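PDB 3OLO: Two-component sensor histidine kinase from Nostoc sp., which probably autophosphorylates on a histidine in response to a signal, with its PAS domain likely serving as a sensory or regulatory module. Local coordinates for residues E71-K76 with L99-D104. Residues are numbered along the deposited sequence; the frame is centred on the assembly and turned at random.
Sequences EEIRQK and LTFLED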
loop_
_atom_site.group_PDB
_atom_site.type_symbol
_atom_site.label_atom_id
_atom_site.label_comp_id
_atom_site.label_asym_id
_atom_site.label_seq_id
_atom_site.Cartn_x
_atom_site.Cartn_y
_atom_site.Cartn_z
ATOM N N GLU A 71 -17.008 -7.785 18.496
ATOM C CA GLU A 71 -16.211 -8.218 19.636
ATOM C C GLU A 71 -15.323 -9.383 19.229
ATOM O O GLU A 71 -14.105 -9.338 19.394
ATOM C CB GLU A 71 -17.100 -8.643 20.795
ATOM C CG GLU A 71 -16.312 -9.204 21.967
ATOM C CD GLU A 71 -16.446 -8.364 23.220
ATOM O OE1 GLU A 71 -17.199 -7.366 23.193
ATOM O OE2 GLU A 71 -15.793 -8.702 24.232
ATOM N N GLU A 72 -15.946 -10.426 18.700
ATOM C CA GLU A 72 -15.211 -11.586 18.217
ATOM C C GLU A 72 -14.215 -11.207 17.119
ATOM O O GLU A 72 -13.133 -11.778 17.039
ATOM C CB GLU A 72 -16.180 -12.647 17.703
ATOM C CG GLU A 72 -15.569 -13.580 16.678
ATOM C CD GLU A 72 -16.479 -14.739 16.338
ATOM O OE1 GLU A 72 -16.037 -15.643 15.599
ATOM O OE2 GLU A 72 -17.637 -14.747 16.813
ATOM N N ILE A 73 -14.579 -10.251 16.273
ATOM C CA ILE A 73 -13.671 -9.786 15.225
ATOM C C ILE A 73 -12.362 -9.290 15.843
ATOM O O ILE A 73 -11.276 -9.703 15.439
ATOM C CB ILE A 73 -14.286 -8.639 14.382
ATOM C CG1 ILE A 73 -15.518 -9.123 13.600
ATOM C CG2 ILE A 73 -13.239 -8.039 13.443
ATOM C CD1 ILE A 73 -15.418 -10.541 13.082
ATOM N N ARG A 74 -12.478 -8.410 16.832
ATOM C CA ARG A 74 -11.321 -7.805 17.477
ATOM C C ARG A 74 -10.412 -8.858 18.086
ATOM O O ARG A 74 -9.191 -8.799 17.935
ATOM C CB ARG A 74 -11.783 -6.835 18.558
ATOM C CG ARG A 74 -12.504 -5.622 18.008
ATOM C CD ARG A 74 -13.207 -4.844 19.098
ATOM N NE ARG A 74 -13.107 -3.407 18.870
ATOM C CZ ARG A 74 -14.020 -2.518 19.241
ATOM N NH1 ARG A 74 -15.128 -2.905 19.863
ATOM N NH2 ARG A 74 -13.827 -1.235 18.984
ATOM N N GLN A 75 -11.011 -9.822 18.775
ATOM C CA GLN A 75 -10.243 -10.878 19.416
ATOM C C GLN A 75 -9.443 -11.680 18.400
ATOM O O GLN A 75 -8.331 -12.119 18.695
ATOM C CB GLN A 75 -11.170 -11.788 20.211
ATOM C CG GLN A 75 -11.589 -11.177 21.527
ATOM C CD GLN A 75 -12.893 -11.729 22.039
ATOM O OE1 GLN A 75 -13.184 -12.914 21.885
ATOM N NE2 GLN A 75 -13.700 -10.866 22.648
ATOM N N LYS A 76 -10.009 -11.861 17.207
ATOM C CA LYS A 76 -9.336 -12.580 16.126
ATOM C C LYS A 76 -8.034 -11.874 15.749
ATOM O O LYS A 76 -7.004 -12.518 15.548
ATOM C CB LYS A 76 -10.257 -12.696 14.905
ATOM C CG LYS A 76 -11.512 -13.554 15.131
ATOM C CD LYS A 76 -11.188 -15.042 15.137
ATOM C CE LYS A 76 -12.268 -15.860 15.841
ATOM N NZ LYS A 76 -11.743 -17.170 16.344
ATOM N N LEU A 99 -8.916 -7.463 7.734
ATOM C CA LEU A 99 -8.548 -6.552 8.800
ATOM C C LEU A 99 -7.345 -7.075 9.546
ATOM O O LEU A 99 -7.248 -8.272 9.800
ATOM C CB LEU A 99 -9.669 -6.426 9.809
ATOM C CG LEU A 99 -10.983 -5.863 9.316
ATOM C CD1 LEU A 99 -11.881 -6.988 8.820
ATOM C CD2 LEU A 99 -11.615 -5.110 10.464
ATOM N N THR A 100 -6.456 -6.155 9.905
ATOM C CA THR A 100 -5.374 -6.406 10.836
ATOM C C THR A 100 -5.426 -5.324 11.904
ATOM O O THR A 100 -5.425 -4.145 11.579
ATOM C CB THR A 100 -4.025 -6.302 10.138
ATOM O OG1 THR A 100 -4.017 -7.147 8.982
ATOM C CG2 THR A 100 -2.907 -6.709 11.081
ATOM N N PHE A 101 -5.455 -5.706 13.176
ATOM C CA PHE A 101 -5.469 -4.709 14.239
ATOM C C PHE A 101 -4.064 -4.433 14.731
ATOM O O PHE A 101 -3.260 -5.342 14.873
ATOM C CB PHE A 101 -6.362 -5.149 15.384
ATOM C CG PHE A 101 -7.807 -5.160 15.026
ATOM C CD1 PHE A 101 -8.383 -6.290 14.459
ATOM C CD2 PHE A 101 -8.591 -4.034 15.224
ATOM C CE1 PHE A 101 -9.726 -6.299 14.108
ATOM C CE2 PHE A 101 -9.934 -4.038 14.884
ATOM C CZ PHE A 101 -10.502 -5.174 14.326
ATOM N N LEU A 102 -3.785 -3.162 14.987
ATOM C CA LEU A 102 -2.455 -2.717 15.354
ATOM C C LEU A 102 -2.561 -1.694 16.469
ATOM O O LEU A 102 -3.605 -1.070 16.653
ATOM C CB LEU A 102 -1.781 -2.077 14.148
ATOM C CG LEU A 102 -1.610 -3.021 12.961
ATOM C CD1 LEU A 102 -0.965 -2.306 11.792
ATOM C CD2 LEU A 102 -0.787 -4.229 13.372
ATOM N N GLU A 103 -1.476 -1.532 17.215
ATOM C CA GLU A 103 -1.392 -0.475 18.205
ATOM C C GLU A 103 -0.166 0.370 17.931
ATOM O O GLU A 103 0.934 -0.153 17.765
ATOM C CB GLU A 103 -1.322 -1.054 19.618
ATOM C CG GLU A 103 -2.589 -0.831 20.426
ATOM C CD GLU A 103 -2.707 -1.798 21.586
ATOM O OE1 GLU A 103 -1.662 -2.141 22.179
ATOM O OE2 GLU A 103 -3.839 -2.223 21.901
ATOM N N ASP A 104 -0.372 1.677 17.857
ATOM C CA ASP A 104 0.724 2.627 17.789
ATOM C C ASP A 104 0.569 3.618 18.926
ATOM O O ASP A 104 -0.357 4.440 18.928
ATOM C CB ASP A 104 0.724 3.382 16.466
ATOM C CG ASP A 104 1.851 4.387 16.383
ATOM O OD1 ASP A 104 2.963 4.066 16.861
ATOM O OD2 ASP A 104 1.628 5.497 15.863
#
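Phe101 reaches from the strand 99-104 to Ile73 and Arg74 on the helix 71-76, within the PAS fold, whose antiparallel sheet has the strand order 2-1-5-4-3. This helix leads directly into an edge strand of the sheet, 78-86, which pairs with strand 92-104. The two segment axes run at 70° to each other and come no closer than 8.7 Å, a gap spanned mainly by the phenyl ring.

From CB, which points toward the helix, the side chain of Phe101 places CG anti to the carbonyl carbon and beside the backbone N (chi1 -69°), bringing the ring up against the helix. CG and CD1 lead up to the contact, and CE1 and CZ make it: CE1 lies 4.0 Å from Ile73 CG2, and is similarly near the Ile73 carbonyl oxygen, with no hydrogen bond involved. Arg74 CA sits over one face of the ring, 4.0 Å from Phe101 CE1. At the tip, CZ faces Ile73 CG2 and the aliphatic Arg74 CG. Trp33 also touches both Phe101 and Arg74, while the Phe101 backbone is hydrogen-bonded to that of Asn77, just beyond the helix.

With Phe101 cut back to an alanine, Ile73 CG2 and Arg74 CA would probably lose their aromatic neighbour and a gap would open between helix and strand. Leu99 adds a smaller, looser apolar contact, its CD2 lying 4.5 Å from Ile73 CG2.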